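Local coordinates for membrane attack complex assembly inhibitor BGA71 (Borreliella bavariensis, PDB 6FMH), which inhibits assembly of the complement membrane attack complex as an outer surface protein, and so probably helps this Lyme disease spirochaete survive in blood, at residues A[35-40]-A[71-76]; A[63-68]-A[102-107]. One frame throughout, in Å; residues are numbered along the deposited sequence.

Contact 1: A[35-40]-A[71-76]; sequences DAQGIN and YEKQKI
The terminal methyl of I39 meets the branch methyl of I76, a small example of how a loop after one helix can be packed onto the first turn of another. CD1 of I39 lies 4.1 Å from CG2 of I76, and the two side chains run nearly perpendicular to each other. The same CD1 also rests 4.0 Å from the carbonyl O of K73 and 4.3 Å from CG of K73, so one methyl touches side chain and backbone of the helical turn together. I39 can reach this far because its CG1 stands anti to the backbone N (chi1 -177°), which sends the longer branch across the gap. K73 contributes its aliphatic part, while its ammonium group runs on to the exposed edge, where NZ comes within 4.5 Å of NE2 of Q37.

The next layer sets these groups in place. Beyond helix 12-36 the chain turns at G38, which has a positive phi of 80°, and G38 N bonds back to D35 O at 3.2 Å. On the other side E72 is the N-cap residue of helix 73-88, and its carbonyl O accepts I76 N at 3.1 Å. Farther out, D35 forms a salt bridge with K62 and a hydrogen bond with the hydroxyl of Y66, tying the end of helix 12-36 to helix 55-68. I39 also packs on I34, and I76 on F41, L69 and Y66.

No directional bond links the two segments; packing of I39 on I76 and on the aliphatic part and carbonyl of K73 makes the contact. At the exposed edge the side chains of Q37 and K73 lie too far apart to bond, so the charge of K73 is probably met by solvent.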
ATOM      1  N   ASP A  35      13.819  15.086  -1.239  1.00 27.87           N
ATOM      2  CA  ASP A  35      14.424  14.582  -2.463  1.00 29.04           C
ATOM      3  C   ASP A  35      14.282  15.519  -3.665  1.00 26.61           C
ATOM      4  O   ASP A  35      15.077  15.441  -4.603  1.00 26.99           O
ATOM      5  CB  ASP A  35      13.811  13.232  -2.831  1.00 31.45           C
ATOM      6  CG  ASP A  35      14.246  12.120  -1.905  1.00 36.25           C
ATOM      7  OD1 ASP A  35      15.086  12.340  -0.992  1.00 42.77           O
ATOM      8  OD2 ASP A  35      13.784  10.987  -2.133  1.00 33.28           O
ATOM      9  N   ALA A  36      13.273  16.376  -3.653  1.00 24.73           N
ATOM     10  CA  ALA A  36      13.050  17.303  -4.766  1.00 25.81           C
ATOM     11  C   ALA A  36      14.208  18.279  -4.929  1.00 24.21           C
ATOM     12  O   ALA A  36      14.454  18.788  -6.016  1.00 24.85           O
ATOM     13  CB  ALA A  36      11.730  18.049  -4.592  1.00 25.35           C
ATOM     14  N   GLN A  37      14.943  18.472  -3.850  1.00 24.06           N
ATOM     15  CA  GLN A  37      16.068  19.380  -3.803  1.00 25.03           C
ATOM     16  C   GLN A  37      17.423  18.771  -4.255  1.00 24.94           C
ATOM     17  O   GLN A  37      18.494  19.265  -3.880  1.00 21.64           O
ATOM     18  CB  GLN A  37      16.162  19.924  -2.340  1.00 26.27           C
ATOM     19  CG  GLN A  37      14.914  20.759  -1.920  1.00 25.14           C
ATOM     20  CD  GLN A  37      14.967  22.099  -2.566  1.00 25.50           C
ATOM     21  OE1 GLN A  37      14.173  22.487  -3.467  1.00 29.07           O
ATOM     22  NE2 GLN A  37      15.934  22.834  -2.124  1.00 26.77           N
ATOM     23  N   GLY A  38      17.390  17.677  -5.010  1.00 28.60           N
ATOM     24  CA  GLY A  38      18.609  17.130  -5.652  1.00 30.39           C
ATOM     25  C   GLY A  38      19.570  16.293  -4.808  1.00 32.11           C
ATOM     26  O   GLY A  38      20.548  15.780  -5.323  1.00 34.17           O
ATOM     27  N   ILE A  39      19.312  16.158  -3.514  1.00 37.66           N
ATOM     28  CA  ILE A  39      20.025  15.177  -2.666  1.00 43.70           C
ATOM     29  C   ILE A  39      19.694  13.771  -3.189  1.00 45.45           C
ATOM     30  O   ILE A  39      18.529  13.380  -3.161  1.00 57.98           O
ATOM     31  CB  ILE A  39      19.586  15.333  -1.184  1.00 48.88           C
ATOM     32  CG1 ILE A  39      20.313  14.429  -0.184  1.00 51.39           C
ATOM     33  CG2 ILE A  39      18.107  15.052  -1.005  1.00 50.43           C
ATOM     34  CD1 ILE A  39      20.305  15.062   1.197  1.00 50.20           C
ATOM     35  N   ASN A  40      20.683  13.054  -3.718  1.00 38.84           N
ATOM     36  CA  ASN A  40      20.399  11.758  -4.351  1.00 33.93           C
ATOM     37  C   ASN A  40      20.932  10.733  -3.388  1.00 29.86           C
ATOM     38  O   ASN A  40      22.059  10.221  -3.505  1.00 30.13           O
ATOM     39  CB  ASN A  40      20.964  11.586  -5.790  1.00 40.72           C
ATOM     40  CG  ASN A  40      20.169  10.568  -6.660  1.00 38.55           C
ATOM     41  OD1 ASN A  40      19.580   9.631  -6.169  1.00 29.54           O
ATOM     42  ND2 ASN A  40      20.177  10.788  -7.983  1.00 41.96           N
ATOM     43  N   TYR A  71      14.049  13.875   8.916  1.00 17.65           N
ATOM     44  CA  TYR A  71      13.965  14.585   7.697  1.00 17.61           C
ATOM     45  C   TYR A  71      14.922  15.764   7.690  1.00 16.75           C
ATOM     46  O   TYR A  71      14.733  16.713   6.953  1.00 16.23           O
ATOM     47  CB  TYR A  71      12.528  15.013   7.458  1.00 19.44           C
ATOM     48  CG  TYR A  71      11.525  13.888   7.578  1.00 20.30           C
ATOM     49  CD1 TYR A  71      11.200  13.093   6.476  1.00 19.70           C
ATOM     50  CD2 TYR A  71      10.863  13.659   8.779  1.00 20.73           C
ATOM     51  CE1 TYR A  71      10.258  12.088   6.586  1.00 19.00           C
ATOM     52  CE2 TYR A  71       9.924  12.648   8.891  1.00 20.65           C
ATOM     53  CZ  TYR A  71       9.631  11.859   7.789  1.00 19.32           C
ATOM     54  OH  TYR A  71       8.689  10.850   7.897  1.00 19.30           O
ATOM     55  N   GLU A  72      16.001  15.638   8.460  1.00 17.06           N
ATOM     56  CA  GLU A  72      17.124  16.609   8.486  1.00 15.61           C
ATOM     57  C   GLU A  72      18.160  16.281   7.419  1.00 15.93           C
ATOM     58  O   GLU A  72      18.951  15.356   7.553  1.00 15.29           O
ATOM     59  CB  GLU A  72      17.789  16.605   9.853  1.00 15.29           C
ATOM     60  CG  GLU A  72      16.981  17.293  10.927  1.00 15.88           C
ATOM     61  CD  GLU A  72      17.662  17.254  12.273  1.00 17.50           C
ATOM     62  OE1 GLU A  72      18.846  17.646  12.380  1.00 16.89           O
ATOM     63  OE2 GLU A  72      16.996  16.837  13.267  1.00 20.97           O
ATOM     64  N   LYS A  73      18.094  17.017   6.329  1.00 16.92           N
ATOM     65  CA  LYS A  73      19.001  16.856   5.208  1.00 16.93           C
ATOM     66  C   LYS A  73      20.455  16.657   5.626  1.00 15.53           C
ATOM     67  O   LYS A  73      21.193  15.848   5.047  1.00 18.04           O
ATOM     68  CB  LYS A  73      18.871  18.078   4.260  1.00 19.40           C
ATOM     69  CG  LYS A  73      17.774  17.925   3.195  1.00 21.52           C
ATOM     70  CD  LYS A  73      17.619  19.060   2.169  1.00 24.33           C
ATOM     71  CE  LYS A  73      17.552  20.463   2.793  1.00 26.91           C
ATOM     72  NZ  LYS A  73      17.707  21.498   1.740  1.00 27.91           N
ATOM     73  N   GLN A  74      20.894  17.378   6.622  1.00 13.68           N
ATOM     74  CA  GLN A  74      22.275  17.288   7.033  1.00 13.31           C
ATOM     75  C   GLN A  74      22.658  15.884   7.525  1.00 13.75           C
ATOM     76  O   GLN A  74      23.588  15.264   7.030  1.00 12.44           O
ATOM     77  CB  GLN A  74      22.548  18.312   8.130  1.00 12.14           C
ATOM     78  CG  GLN A  74      24.004  18.553   8.232  1.00 11.29           C
ATOM     79  CD  GLN A  74      24.387  19.868   8.706  1.00 10.62           C
ATOM     80  OE1 GLN A  74      23.597  20.824   8.729  1.00  9.26           O
ATOM     81  NE2 GLN A  74      25.692  19.972   8.988  1.00 10.30           N
ATOM     82  N   LYS A  75      21.864  15.406   8.444  1.00 15.47           N
ATOM     83  CA  LYS A  75      21.976  14.055   8.925  1.00 19.56           C
ATOM     84  C   LYS A  75      21.921  12.980   7.828  1.00 21.96           C
ATOM     85  O   LYS A  75      22.707  12.024   7.842  1.00 22.59           O
ATOM     86  CB  LYS A  75      20.867  13.806   9.940  1.00 20.42           C
ATOM     87  CG  LYS A  75      21.045  14.638  11.201  1.00 20.41           C
ATOM     88  CD  LYS A  75      19.976  14.327  12.215  1.00 22.01           C
ATOM     89  CE  LYS A  75      20.288  14.957  13.554  1.00 21.80           C
ATOM     90  NZ  LYS A  75      19.945  14.028  14.663  1.00 23.15           N
ATOM     91  N   ILE A  76      21.025  13.154   6.865  1.00 23.55           N
ATOM     92  CA  ILE A  76      20.900  12.212   5.791  1.00 27.23           C
ATOM     93  C   ILE A  76      22.156  12.234   4.958  1.00 27.76           C
ATOM     94  O   ILE A  76      22.559  11.213   4.391  1.00 28.28           O
ATOM     95  CB  ILE A  76      19.705  12.578   4.870  1.00 30.63           C
ATOM     96  CG1 ILE A  76      18.378  12.349   5.578  1.00 34.76           C
ATOM     97  CG2 ILE A  76      19.707  11.766   3.568  1.00 32.63           C
ATOM     98  CD1 ILE A  76      17.232  13.106   4.939  1.00 39.72           C
TER

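Contact 2: A[63-68]-A[102-107]; sequences RTIYSS and QIVASI
T64 and I65 of helix 55-68 press against V104 in the middle of this all-helical BbCRASP-1-family fold, where two helices cross almost perpendicularly through a buried contact (89°, with 9.5 Å between the axes of the short segments).

Apolar packing dominates. V104 splits its two methyls: CG1 sits 3.8 Å from CG1 of I65, and CG2 approaches CD1 of I65 at 3.8 Å, the two side chains crossing at about a right angle. T64 instead slides past V104 in the opposing direction, with its CB 4.0 Å from V104 CG1. F99 borders both I65 and V104, and F151 of helix 127-163 covers T64.

The polar links between the two helices are made by residues beyond 102-107. The hydroxyl of T64 is hydrogen-bonded to OE1 of Q108, one turn beyond V104, while R63 makes a salt bridge with D112. Against that same hydroxyl oxygen I107 sets a methyl, CG2, which stands anti to its backbone N and comes 4.0 Å from OG1 of T64. The far side of helix 90-123 faces the second subunit, where A105 packs on I123 of that chain.

At S68 both donors grip T64 O from opposite faces of its carbonyl plane, OG at 2.6 Å and N at 2.9 Å.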
ATOM      1  N   ARG A  63      11.802   5.691   3.776  1.00 17.86           N
ATOM      2  CA  ARG A  63      10.769   5.818   4.806  1.00 17.42           C
ATOM      3  C   ARG A  63      11.382   5.606   6.180  1.00 15.55           C
ATOM      4  O   ARG A  63      11.185   6.397   7.101  1.00 13.50           O
ATOM      5  CB  ARG A  63       9.627   4.830   4.576  1.00 19.00           C
ATOM      6  CG  ARG A  63       8.778   5.109   3.341  1.00 20.33           C
ATOM      7  CD  ARG A  63       7.927   3.923   2.759  1.00 21.32           C
ATOM      8  NE  ARG A  63       6.782   3.750   3.633  1.00 24.90           N
ATOM      9  CZ  ARG A  63       5.918   2.715   3.636  1.00 24.33           C
ATOM     10  NH1 ARG A  63       5.972   1.772   2.740  1.00 21.94           N
ATOM     11  NH2 ARG A  63       4.941   2.696   4.527  1.00 24.48           N
ATOM     12  N   THR A  64      12.164   4.539   6.317  1.00 14.88           N
ATOM     13  CA  THR A  64      12.780   4.233   7.634  1.00 13.96           C
ATOM     14  C   THR A  64      13.874   5.190   8.008  1.00 12.44           C
ATOM     15  O   THR A  64      13.867   5.772   9.048  1.00 11.33           O
ATOM     16  CB  THR A  64      13.310   2.776   7.720  1.00 14.38           C
ATOM     17  OG1 THR A  64      12.209   1.871   7.926  1.00 11.78           O
ATOM     18  CG2 THR A  64      14.209   2.617   8.915  1.00 15.31           C
ATOM     19  N   ILE A  65      14.746   5.450   7.055  1.00 12.99           N
ATOM     20  CA  ILE A  65      15.919   6.311   7.300  1.00 12.21           C
ATOM     21  C   ILE A  65      15.521   7.730   7.602  1.00 11.72           C
ATOM     22  O   ILE A  65      15.878   8.265   8.633  1.00 11.88           O
ATOM     23  CB  ILE A  65      16.877   6.334   6.073  1.00 11.89           C
ATOM     24  CG1 ILE A  65      17.391   4.937   5.730  1.00 10.91           C
ATOM     25  CG2 ILE A  65      18.047   7.291   6.305  1.00 12.66           C
ATOM     26  CD1 ILE A  65      18.654   4.558   6.412  1.00 10.88           C
ATOM     27  N   TYR A  66      14.751   8.325   6.695  1.00 11.59           N
ATOM     28  CA  TYR A  66      14.401   9.746   6.765  1.00 10.80           C
ATOM     29  C   TYR A  66      13.572  10.019   7.974  1.00 10.57           C
ATOM     30  O   TYR A  66      13.719  11.063   8.621  1.00 10.18           O
ATOM     31  CB  TYR A  66      13.634  10.155   5.524  1.00 10.84           C
ATOM     32  CG  TYR A  66      14.454  10.338   4.239  1.00 11.01           C
ATOM     33  CD1 TYR A  66      15.640   9.686   4.028  1.00 11.21           C
ATOM     34  CD2 TYR A  66      13.998  11.189   3.248  1.00 11.57           C
ATOM     35  CE1 TYR A  66      16.343   9.843   2.868  1.00 11.50           C
ATOM     36  CE2 TYR A  66      14.696  11.379   2.087  1.00 11.83           C
ATOM     37  CZ  TYR A  66      15.887  10.704   1.908  1.00 11.71           C
ATOM     38  OH  TYR A  66      16.568  10.852   0.725  1.00 11.32           O
ATOM     39  N   SER A  67      12.654   9.113   8.264  1.00 10.71           N
ATOM     40  CA  SER A  67      11.783   9.293   9.441  1.00 11.24           C
ATOM     41  C   SER A  67      12.677   9.167  10.637  1.00 11.12           C
ATOM     42  O   SER A  67      12.430   9.823  11.639  1.00 11.41           O
ATOM     43  CB  SER A  67      10.603   8.278   9.501  1.00 10.91           C
ATOM     44  OG  SER A  67      11.063   6.987   9.858  1.00 11.82           O
ATOM     45  N   SER A  68      13.667   8.290  10.548  1.00 11.11           N
ATOM     46  CA  SER A  68      14.571   8.060  11.664  1.00 12.34           C
ATOM     47  C   SER A  68      15.458   9.257  11.964  1.00 13.41           C
ATOM     48  O   SER A  68      15.723   9.588  13.120  1.00 13.12           O
ATOM     49  CB  SER A  68      15.456   6.834  11.418  1.00 12.64           C
ATOM     50  OG  SER A  68      14.714   5.602  11.481  1.00 12.77           O
ATOM     51  N   GLN A 102      19.393  -5.480   4.170  1.00 34.35           N
ATOM     52  CA  GLN A 102      19.084  -6.468   5.180  1.00 34.56           C
ATOM     53  C   GLN A 102      18.526  -5.927   6.453  1.00 29.66           C
ATOM     54  O   GLN A 102      17.691  -6.555   7.094  1.00 33.82           O
ATOM     55  CB  GLN A 102      20.339  -7.267   5.489  1.00 44.64           C
ATOM     56  CG  GLN A 102      20.144  -8.600   6.211  1.00 57.83           C
ATOM     57  CD  GLN A 102      21.449  -9.025   6.884  1.00 67.06           C
ATOM     58  OE1 GLN A 102      22.485  -9.011   6.225  1.00 82.58           O
ATOM     59  NE2 GLN A 102      21.425  -9.355   8.186  1.00 64.04           N
ATOM     60  N   ILE A 103      18.973  -4.753   6.863  1.00 25.75           N
ATOM     61  CA  ILE A 103      18.493  -4.183   8.121  1.00 21.05           C
ATOM     62  C   ILE A 103      17.407  -3.149   7.883  1.00 18.20           C
ATOM     63  O   ILE A 103      16.332  -3.257   8.447  1.00 17.24           O
ATOM     64  CB  ILE A 103      19.672  -3.638   8.908  1.00 20.35           C
ATOM     65  CG1 ILE A 103      20.490  -4.836   9.396  1.00 21.58           C
ATOM     66  CG2 ILE A 103      19.214  -2.677  10.018  1.00 20.99           C
ATOM     67  CD1 ILE A 103      20.486  -5.150  10.864  1.00 22.05           C
ATOM     68  N   VAL A 104      17.716  -2.113   7.103  1.00 15.71           N
ATOM     69  CA  VAL A 104      16.819  -0.985   6.977  1.00 13.89           C
ATOM     70  C   VAL A 104      15.537  -1.452   6.295  1.00 13.05           C
ATOM     71  O   VAL A 104      14.428  -1.137   6.718  1.00 12.85           O
ATOM     72  CB  VAL A 104      17.491   0.181   6.216  1.00 13.52           C
ATOM     73  CG1 VAL A 104      16.473   1.255   5.878  1.00 13.52           C
ATOM     74  CG2 VAL A 104      18.609   0.783   7.060  1.00 13.31           C
ATOM     75  N   ALA A 105      15.709  -2.215   5.240  1.00 11.80           N
ATOM     76  CA  ALA A 105      14.612  -2.633   4.427  1.00 11.71           C
ATOM     77  C   ALA A 105      13.673  -3.585   5.172  1.00 11.06           C
ATOM     78  O   ALA A 105      12.474  -3.647   4.883  1.00 10.72           O
ATOM     79  CB  ALA A 105      15.129  -3.275   3.109  1.00 11.56           C
ATOM     80  N   SER A 106      14.233  -4.354   6.081  1.00 10.70           N
ATOM     81  CA  SER A 106      13.464  -5.361   6.809  1.00 10.76           C
ATOM     82  C   SER A 106      12.650  -4.694   7.882  1.00 10.25           C
ATOM     83  O   SER A 106      11.541  -5.088   8.180  1.00 10.98           O
ATOM     84  CB  SER A 106      14.429  -6.395   7.417  1.00 10.99           C
ATOM     85  OG  SER A 106      15.120  -7.100   6.352  1.00 10.97           O
ATOM     86  N   ILE A 107      13.239  -3.692   8.503  1.00 10.03           N
ATOM     87  CA  ILE A 107      12.563  -2.912   9.511  1.00  9.82           C
ATOM     88  C   ILE A 107      11.314  -2.344   8.885  1.00  9.96           C
ATOM     89  O   ILE A 107      10.228  -2.464   9.401  1.00  9.96           O
ATOM     90  CB  ILE A 107      13.499  -1.843  10.073  1.00  9.73           C
ATOM     91  CG1 ILE A 107      14.515  -2.519  10.996  1.00  9.99           C
ATOM     92  CG2 ILE A 107      12.735  -0.805  10.873  1.00  9.76           C
ATOM     93  CD1 ILE A 107      15.784  -1.718  11.205  1.00 10.32           C
TER

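Overall arrangement
The centres of the two contacts lie 15 Å apart, contact 2 at the middle of the chain and contact 1 about 16 Å from it, toward the surface. Their segments alternate along the sequence: 35-40 runs off the end of helix 12-36, 63-68 lies within helix 55-68, 71-76 leads into helix 73-88, and 102-107 lies within helix 90-123. Y66 joins them, for its carbonyl O is probably hydrogen-bonded to Y71 N (2.8 Å) and its ring atom CD1 packs on I76 CD1 (3.9 Å). Helix 55-68 therefore faces helix 90-123 in the core and, at its C-terminal end, the junction of helices 12-36 and 73-88. Sequence-distant helices are thus knitted into one compact bundle, with a buried crossing inside and a partly exposed contact outside.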